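Local coordinates for protein Asp/Glu-specific dipeptidyl-peptidase (Flavobacterium psychrophilum, PDB 5JXF) that removes dipeptides from the N-terminus of oligopeptides, as a serine peptidase of family S46 with strict specificity for Asp or Glu at the P1 position, at residues 293-297 with 391-395; 192-196 with 561-566; 354-360 with 686-690. All coordinates share one frame; numbering follows the deposited sequence.

Interaction 1: residues 293-297 with 391-395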
loop_
_atom_site.group_PDB
_atom_site.type_symbol
_atom_site.label_atom_id
_atom_site.label_comp_id
_atom_site.label_asym_id
_atom_site.label_seq_id
_atom_site.Cartn_x
_atom_site.Cartn_y
_atom_site.Cartn_z
ATOM N N LEU A 293 -4.423 30.271 9.037
ATOM C CA LEU A 293 -4.791 30.844 7.754
ATOM C C LEU A 293 -6.301 30.970 7.624
ATOM O O LEU A 293 -7.051 30.286 8.314
ATOM C CB LEU A 293 -4.232 29.995 6.613
ATOM C CG LEU A 293 -2.733 30.131 6.353
ATOM C CD1 LEU A 293 -2.293 29.216 5.227
ATOM C CD2 LEU A 293 -2.369 31.575 6.058
ATOM N N PRO A 294 -6.751 31.877 6.751
ATOM C CA PRO A 294 -8.152 31.986 6.349
ATOM C C PRO A 294 -8.531 30.855 5.409
ATOM O O PRO A 294 -7.633 30.211 4.875
ATOM C CB PRO A 294 -8.181 33.309 5.607
ATOM C CG PRO A 294 -6.821 33.335 4.967
ATOM C CD PRO A 294 -5.924 32.884 6.066
ATOM N N SER A 295 -9.829 30.649 5.198
ATOM C CA SER A 295 -10.333 29.652 4.260
ATOM C C SER A 295 -9.699 29.794 2.890
ATOM O O SER A 295 -9.361 28.808 2.231
ATOM C CB SER A 295 -11.856 29.772 4.112
ATOM O OG SER A 295 -12.536 29.376 5.289
ATOM N N PHE A 296 -9.546 31.042 2.468
ATOM C CA PHE A 296 -9.183 31.349 1.096
ATOM C C PHE A 296 -7.725 31.013 0.812
ATOM O O PHE A 296 -7.342 30.783 -0.340
ATOM C CB PHE A 296 -9.481 32.819 0.814
ATOM C CG PHE A 296 -10.800 33.276 1.379
ATOM C CD1 PHE A 296 -11.994 32.927 0.757
ATOM C CD2 PHE A 296 -10.849 34.042 2.536
ATOM C CE1 PHE A 296 -13.211 33.339 1.274
ATOM C CE2 PHE A 296 -12.061 34.455 3.059
ATOM C CZ PHE A 296 -13.247 34.101 2.424
ATOM N N ALA A 297 -6.925 30.954 1.873
ATOM C CA ALA A 297 -5.519 30.597 1.750
ATOM C C ALA A 297 -5.391 29.111 1.485
ATOM O O ALA A 297 -4.626 28.683 0.622
ATOM C CB ALA A 297 -4.751 30.985 3.011
ATOM N N PHE A 391 -9.708 39.504 2.744
ATOM C CA PHE A 391 -8.950 38.326 2.351
ATOM C C PHE A 391 -9.470 37.733 1.048
ATOM O O PHE A 391 -8.704 37.515 0.107
ATOM C CB PHE A 391 -8.988 37.264 3.449
ATOM C CG PHE A 391 -7.982 37.481 4.540
ATOM C CD1 PHE A 391 -7.808 38.711 5.121
ATOM C CD2 PHE A 391 -7.178 36.462 4.946
ATOM C CE1 PHE A 391 -6.887 38.874 6.124
ATOM C CE2 PHE A 391 -6.248 36.631 5.933
ATOM C CZ PHE A 391 -6.092 37.831 6.515
ATOM N N GLN A 392 -10.777 37.489 1.001
ATOM C CA GLN A 392 -11.404 36.884 -0.167
ATOM C C GLN A 392 -11.143 37.736 -1.396
ATOM O O GLN A 392 -10.852 37.220 -2.471
ATOM C CB GLN A 392 -12.903 36.714 0.058
ATOM C CG GLN A 392 -13.617 36.026 -1.080
ATOM C CD GLN A 392 -15.088 35.835 -0.799
ATOM O OE1 GLN A 392 -15.613 36.349 0.189
ATOM N NE2 GLN A 392 -15.764 35.092 -1.665
ATOM N N LYS A 393 -11.231 39.048 -1.214
ATOM C CA LYS A 393 -10.922 39.997 -2.271
ATOM C C LYS A 393 -9.517 39.791 -2.823
ATOM O O LYS A 393 -9.344 39.458 -3.998
ATOM C CB LYS A 393 -11.071 41.426 -1.756
ATOM N N TYR A 394 -8.518 39.966 -1.962
ATOM C CA TYR A 394 -7.125 39.921 -2.391
ATOM C C TYR A 394 -6.666 38.521 -2.816
ATOM O O TYR A 394 -5.913 38.381 -3.782
ATOM C CB TYR A 394 -6.212 40.453 -1.284
ATOM C CG TYR A 394 -6.526 41.873 -0.853
ATOM C CD1 TYR A 394 -6.312 42.949 -1.708
ATOM C CD2 TYR A 394 -7.010 42.140 0.420
ATOM C CE1 TYR A 394 -6.597 44.248 -1.311
ATOM C CE2 TYR A 394 -7.298 43.431 0.826
ATOM C CZ TYR A 394 -7.089 44.481 -0.039
ATOM O OH TYR A 394 -7.374 45.762 0.381
ATOM N N TYR A 395 -7.119 37.488 -2.110
ATOM C CA TYR A 395 -6.720 36.126 -2.458
ATOM C C TYR A 395 -7.243 35.734 -3.836
ATOM O O TYR A 395 -6.583 34.998 -4.572
ATOM C CB TYR A 395 -7.197 35.130 -1.394
ATOM C CG TYR A 395 -6.165 34.879 -0.314
ATOM C CD1 TYR A 395 -5.011 34.144 -0.586
ATOM C CD2 TYR A 395 -6.328 35.392 0.972
ATOM C CE1 TYR A 395 -4.052 33.919 0.396
ATOM C CE2 TYR A 395 -5.375 35.169 1.959
ATOM C CZ TYR A 395 -4.244 34.432 1.661
ATOM O OH TYR A 395 -3.297 34.201 2.625
#
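F296 lays its ring along the start of the Q392 side chain, and this is the centre of the contact. Its CB lies 3.9 Å from CB of Y395. The torsion chi1 of -43° places CG beside the backbone N and anti to the carbonyl carbon, which turns the ring toward the helix of residues 391-395. CD2 then comes 3.8 Å from CB of F391. CE1 packs against CB and CG of Q392. CZ, at the tip, is 3.5 Å from CB of Q392. That CB stands over one face of the ring in a CH-pi contact, 3.6 Å from the centroid and 17° off the ring normal. The Q392 chain runs on extended, with its amide plane only 15° from the plane of the F296 ring. CG of P294 packs 3.8 Å from CE2 of Y395. Y395 turns a ring face toward the backbone of F296 and A297, and its OH lies 3.6 Å from CB of A297. No hydrogen bond crosses, so the contact is apolar packing. P294 is the N-cap residue of helix 295-325, and the contact thus joins the first turn of that helix to helix 386-415. Helix 547-571 packs on the same cluster, where Q561 touches P294 and I557 touches Y395. Helix 360-375 flanks P294 and S295.

Interaction 2: residues 192-196 with 561-566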
loop_
_atom_site.group_PDB
_atom_site.type_symbol
_atom_site.label_atom_id
_atom_site.label_comp_id
_atom_site.label_asym_id
_atom_site.label_seq_id
_atom_site.Cartn_x
_atom_site.Cartn_y
_atom_site.Cartn_z
ATOM N N PHE A 192 7.631 36.719 15.439
ATOM C CA PHE A 192 6.639 35.753 15.904
ATOM C C PHE A 192 5.204 36.256 15.707
ATOM O O PHE A 192 4.951 37.468 15.687
ATOM C CB PHE A 192 6.853 35.428 17.388
ATOM C CG PHE A 192 8.097 34.627 17.683
ATOM C CD1 PHE A 192 9.358 35.202 17.594
ATOM C CD2 PHE A 192 7.999 33.297 18.092
ATOM C CE1 PHE A 192 10.496 34.458 17.877
ATOM C CE2 PHE A 192 9.135 32.545 18.393
ATOM C CZ PHE A 192 10.383 33.118 18.283
ATOM N N PHE A 193 4.270 35.315 15.586
ATOM C CA PHE A 193 2.845 35.624 15.479
ATOM C C PHE A 193 2.585 36.637 14.372
ATOM O O PHE A 193 1.799 37.572 14.551
ATOM C CB PHE A 193 2.298 36.166 16.807
ATOM C CG PHE A 193 2.117 35.122 17.881
ATOM C CD1 PHE A 193 1.108 34.177 17.786
ATOM C CD2 PHE A 193 2.919 35.124 19.011
ATOM C CE1 PHE A 193 0.924 33.226 18.788
ATOM C CE2 PHE A 193 2.742 34.175 20.016
ATOM C CZ PHE A 193 1.744 33.223 19.900
ATOM N N GLU A 194 3.284 36.470 13.251
ATOM C CA GLU A 194 3.039 37.256 12.036
ATOM C C GLU A 194 3.407 38.726 12.213
ATOM O O GLU A 194 3.049 39.559 11.387
ATOM C CB GLU A 194 1.571 37.137 11.606
ATOM C CG GLU A 194 1.134 35.714 11.254
ATOM C CD GLU A 194 1.609 35.264 9.880
ATOM O OE1 GLU A 194 2.204 36.089 9.150
ATOM O OE2 GLU A 194 1.398 34.078 9.540
ATOM N N GLY A 195 4.113 39.040 13.295
ATOM C CA GLY A 195 4.591 40.394 13.528
ATOM C C GLY A 195 4.104 41.024 14.817
ATOM O O GLY A 195 4.458 42.167 15.132
ATOM N N ASN A 196 3.287 40.286 15.565
ATOM C CA ASN A 196 2.783 40.766 16.849
ATOM C C ASN A 196 3.813 40.665 17.967
ATOM O O ASN A 196 3.614 41.193 19.059
ATOM C CB ASN A 196 1.527 39.992 17.248
ATOM C CG ASN A 196 0.319 40.382 16.429
ATOM O OD1 ASN A 196 -0.286 41.428 16.660
ATOM N ND2 ASN A 196 -0.056 39.531 15.477
ATOM N N GLN A 561 -3.011 39.450 7.518
ATOM C CA GLN A 561 -2.716 38.224 8.260
ATOM C C GLN A 561 -2.137 38.536 9.647
ATOM O O GLN A 561 -2.441 37.852 10.626
ATOM C CB GLN A 561 -1.748 37.344 7.459
ATOM C CG GLN A 561 -1.416 36.016 8.107
ATOM C CD GLN A 561 -2.645 35.189 8.410
ATOM O OE1 GLN A 561 -3.396 34.817 7.503
ATOM N NE2 GLN A 561 -2.857 34.889 9.689
ATOM N N ARG A 562 -1.312 39.576 9.721
ATOM C CA ARG A 562 -0.797 40.048 11.002
ATOM C C ARG A 562 -1.940 40.406 11.956
ATOM O O ARG A 562 -1.888 40.078 13.145
ATOM C CB ARG A 562 0.128 41.253 10.800
ATOM C CG ARG A 562 0.637 41.884 12.095
ATOM C CD ARG A 562 1.696 42.950 11.836
ATOM N NE ARG A 562 1.125 44.166 11.256
ATOM C CZ ARG A 562 1.218 44.497 9.972
ATOM N NH1 ARG A 562 1.873 43.709 9.133
ATOM N NH2 ARG A 562 0.665 45.616 9.524
ATOM N N ILE A 563 -2.971 41.067 11.427
ATOM C CA ILE A 563 -4.112 41.506 12.234
ATOM C C ILE A 563 -5.036 40.342 12.566
ATOM O O ILE A 563 -5.568 40.247 13.676
ATOM C CB ILE A 563 -4.919 42.593 11.517
ATOM C CG1 ILE A 563 -4.058 43.834 11.297
ATOM C CG2 ILE A 563 -6.174 42.957 12.304
ATOM C CD1 ILE A 563 -4.791 44.935 10.567
ATOM N N TYR A 564 -5.220 39.459 11.591
ATOM C CA TYR A 564 -6.019 38.259 11.781
ATOM C C TYR A 564 -5.442 37.431 12.931
ATOM O O TYR A 564 -6.187 36.886 13.749
ATOM C CB TYR A 564 -6.064 37.442 10.485
ATOM C CG TYR A 564 -7.071 36.313 10.475
ATOM C CD1 TYR A 564 -8.193 36.335 11.296
ATOM C CD2 TYR A 564 -6.886 35.213 9.649
ATOM C CE1 TYR A 564 -9.105 35.296 11.285
ATOM C CE2 TYR A 564 -7.784 34.169 9.630
ATOM C CZ TYR A 564 -8.891 34.209 10.449
ATOM O OH TYR A 564 -9.782 33.160 10.419
ATOM N N MET A 565 -4.112 37.359 12.992
ATOM C CA MET A 565 -3.413 36.624 14.048
ATOM C C MET A 565 -3.703 37.235 15.418
ATOM O O MET A 565 -4.100 36.536 16.352
ATOM C CB MET A 565 -1.904 36.615 13.779
ATOM C CG MET A 565 -1.088 35.655 14.650
ATOM S SD MET A 565 -1.540 33.922 14.393
ATOM C CE MET A 565 -2.258 33.524 15.986
ATOM N N LYS A 566 -3.513 38.548 15.518
ATOM C CA LYS A 566 -3.786 39.288 16.751
ATOM C C LYS A 566 -5.237 39.137 17.193
ATOM O O LYS A 566 -5.528 39.027 18.385
ATOM C CB LYS A 566 -3.445 40.769 16.564
ATOM C CG LYS A 566 -3.772 41.670 17.750
ATOM C CD LYS A 566 -3.393 43.118 17.441
ATOM C CE LYS A 566 -4.054 44.103 18.389
ATOM N NZ LYS A 566 -3.651 43.885 19.804
#
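N196 has chi1 of -73°, which aims its amide at the helix of residues 561-566. CG stands anti to the carbonyl carbon, and ND2 is turned toward two carbonyls. In M565, chi1 of -169° sets CG against F193 O. The bends at chi2 and chi3 then bring its CE to the F193 ring.

The N196 amide links loop and helix. ND2 donates to R562 O at 3.0 Å, with an N-H...O angle of 155°, and R562 O lies near the amide plane. ND2 also donates to F193 O in its own turn at 2.9 Å, nearly along the C=O axis. Each carbonyl has a second donor: K566 N for R562 O, and N196 N for F193 O. On the other branch, OD1 lies 3.2 Å from CB of K566. With an alanine here, R562 O and F193 O would each keep only a backbone donor among those named, and the side-chain tie between turn and helix would probably be lost.

Van der Waals contacts flank the amide. CE of M565 meets the edge of the F193 ring, 3.9 Å from CD1. E194 lays its carboxylate against the aliphatic part of Q561, with CD 3.6 Å from CG. The backbone O of E194 lies 3.4 Å from CG of R562. G195 fits beside R562, where a CB would come too close to R562 CD.

The loop connects strands 186-192 and 197-214, which pair antiparallel in the nine-stranded sheet. Helix 547-571 therefore packs against the tip of a beta hairpin. The other side of this helix is flanked by helices 360-375 and 386-415, with Y564 set edge-to-face on F371.

Interaction 3: residues 354-360 with 686-690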
loop_
_atom_site.group_PDB
_atom_site.type_symbol
_atom_site.label_atom_id
_atom_site.label_comp_id
_atom_site.label_asym_id
_atom_site.label_seq_id
_atom_site.Cartn_x
_atom_site.Cartn_y
_atom_site.Cartn_z
ATOM N N GLY A 354 -4.552 15.302 2.263
ATOM C CA GLY A 354 -5.098 15.401 3.610
ATOM C C GLY A 354 -6.010 16.594 3.855
ATOM O O GLY A 354 -6.940 16.513 4.657
ATOM N N LEU A 355 -5.732 17.719 3.199
ATOM C CA LEU A 355 -6.567 18.912 3.338
ATOM C C LEU A 355 -7.946 18.707 2.704
ATOM O O LEU A 355 -8.962 19.154 3.240
ATOM C CB LEU A 355 -5.882 20.133 2.705
ATOM C CG LEU A 355 -4.623 20.639 3.418
ATOM C CD1 LEU A 355 -3.898 21.670 2.578
ATOM C CD2 LEU A 355 -4.988 21.196 4.769
ATOM N N LYS A 356 -7.973 18.046 1.555
ATOM C CA LYS A 356 -9.237 17.733 0.906
ATOM C C LYS A 356 -9.997 16.719 1.743
ATOM O O LYS A 356 -11.110 16.978 2.184
ATOM C CB LYS A 356 -9.002 17.191 -0.500
ATOM C CG LYS A 356 -8.537 18.225 -1.510
ATOM C CD LYS A 356 -7.902 17.512 -2.681
ATOM C CE LYS A 356 -7.556 18.452 -3.810
ATOM N NZ LYS A 356 -7.046 17.702 -4.994
ATOM N N LYS A 357 -9.360 15.576 1.977
ATOM C CA LYS A 357 -9.956 14.458 2.710
ATOM C C LYS A 357 -10.576 14.878 4.041
ATOM O O LYS A 357 -11.627 14.369 4.430
ATOM C CB LYS A 357 -8.900 13.369 2.947
ATOM C CG LYS A 357 -9.395 12.184 3.750
ATOM C CD LYS A 357 -8.371 11.057 3.789
ATOM C CE LYS A 357 -8.981 9.786 4.370
ATOM N NZ LYS A 357 -9.636 10.039 5.685
ATOM N N SER A 358 -9.933 15.824 4.723
ATOM C CA SER A 358 -10.375 16.259 6.046
ATOM C C SER A 358 -11.284 17.474 5.953
ATOM O O SER A 358 -11.818 17.936 6.966
ATOM C CB SER A 358 -9.171 16.584 6.937
ATOM O OG SER A 358 -8.387 17.614 6.361
ATOM N N ASN A 359 -11.446 17.974 4.728
ATOM C CA ASN A 359 -12.199 19.195 4.428
ATOM C C ASN A 359 -11.744 20.358 5.316
ATOM O O ASN A 359 -12.524 20.934 6.073
ATOM C CB ASN A 359 -13.709 18.940 4.570
ATOM C CG ASN A 359 -14.541 20.197 4.369
ATOM O OD1 ASN A 359 -14.212 21.044 3.533
ATOM N ND2 ASN A 359 -15.625 20.322 5.131
ATOM N N ALA A 360 -10.461 20.691 5.234
ATOM C CA ALA A 360 -9.926 21.764 6.055
ATOM C C ALA A 360 -10.616 23.067 5.689
ATOM O O ALA A 360 -10.906 23.893 6.552
ATOM C CB ALA A 360 -8.423 21.878 5.883
ATOM N N MET A 686 -0.250 17.218 6.070
ATOM C CA MET A 686 -1.018 18.450 6.073
ATOM C C MET A 686 -0.780 19.303 7.316
ATOM O O MET A 686 -1.303 20.417 7.415
ATOM C CB MET A 686 -2.500 18.121 5.999
ATOM C CG MET A 686 -2.927 17.329 7.227
ATOM S SD MET A 686 -4.645 16.839 7.222
ATOM C CE MET A 686 -5.401 18.408 6.891
ATOM N N SER A 687 -0.011 18.787 8.263
ATOM C CA SER A 687 -0.044 19.350 9.621
ATOM C C SER A 687 0.480 20.782 9.790
ATOM O O SER A 687 0.297 21.354 10.850
ATOM C CB SER A 687 0.699 18.433 10.574
ATOM O OG SER A 687 2.012 18.170 10.116
ATOM N N ASP A 688 1.106 21.358 8.764
ATOM C CA ASP A 688 1.517 22.774 8.800
ATOM C C ASP A 688 0.331 23.713 8.638
ATOM O O ASP A 688 0.418 24.909 8.936
ATOM C CB ASP A 688 2.506 23.105 7.684
ATOM C CG ASP A 688 3.841 22.422 7.843
ATOM O OD1 ASP A 688 4.034 21.654 8.815
ATOM O OD2 ASP A 688 4.693 22.649 6.957
ATOM N N ILE A 689 -0.761 23.171 8.106
ATOM C CA ILE A 689 -1.944 23.956 7.740
ATOM C C ILE A 689 -3.123 23.559 8.631
ATOM O O ILE A 689 -3.921 24.396 9.040
ATOM C CB ILE A 689 -2.302 23.741 6.248
ATOM C CG1 ILE A 689 -1.116 24.132 5.360
ATOM C CG2 ILE A 689 -3.587 24.483 5.861
ATOM C CD1 ILE A 689 -0.692 25.579 5.506
ATOM N N HIS A 690 -3.208 22.264 8.932
ATOM C CA HIS A 690 -4.254 21.736 9.804
ATOM C C HIS A 690 -3.721 20.541 10.576
ATOM O O HIS A 690 -3.284 19.558 9.975
ATOM C CB HIS A 690 -5.489 21.332 8.990
ATOM C CG HIS A 690 -6.585 20.716 9.808
ATOM N ND1 HIS A 690 -7.121 19.480 9.521
ATOM C CD2 HIS A 690 -7.259 21.175 10.889
ATOM C CE1 HIS A 690 -8.072 19.198 10.395
ATOM N NE2 HIS A 690 -8.179 20.213 11.233
#
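G354 opens the contact with its carbonyl O, 3.3 Å from CE of M686. With no side chain on this residue, SD of M686 comes within 3.6 Å of G354 C. A CB at this point would press on SD. L355 follows and reaches across with CD2. This methyl touches CE of M686 at 3.5 Å and CG2 of I689 at 3.7 Å, and the L355 and I689 side chains cross at about a right angle. S358 has OG between the backbone N and the carbonyl carbon (chi1 60°). From there it faces G354 O, at a separation too short to be trusted in detail. The same OG is 3.1 Å from CE of M686, and it lies 3.9 Å from ND1 of H690. The helix closes in a Schellman motif at N359. A360 then brings CB to 4.3 Å from CB of H690.

The loop of residues 686-690 also lies near the substrate site. S687 is hydrogen-bonded to R680, the residue thought, by similarity, to recognise the acidic P1 side chain. No hydrogen bond joins the two segments. The M686 methyl, which also meets the edge of the H690 ring, instead packs among oxygens and methyls. ND1 of H690 is buried here with no partner in the model. The chemistry implies that shape and van der Waals contact, not directed bonds, hold the helix end to the loop.

How the interactions relate
All three contacts are partly buried. Interactions 1 and 2 each reach an exposed residue, Q392 and K566, while interaction 3 touches none. Interactions 1 and 2 share the packing round helix 547-571: Q561 touches both L293 and P294, and its backbone meets the F391 ring. Interactions 1 and 3 meet where L293 touches I689, and helices 295-325 and 328-357 follow each other in the chain. Interactions 2 and 3 do not touch. The chemistry differs with place. Interaction 1 packs helix on helix through rings. Interaction 2 ties a hairpin loop to a helix by a side-chain amide hydrogen bond. Interaction 3 sets a helix end against a loop near the substrate site, whereas the other two lie away from it.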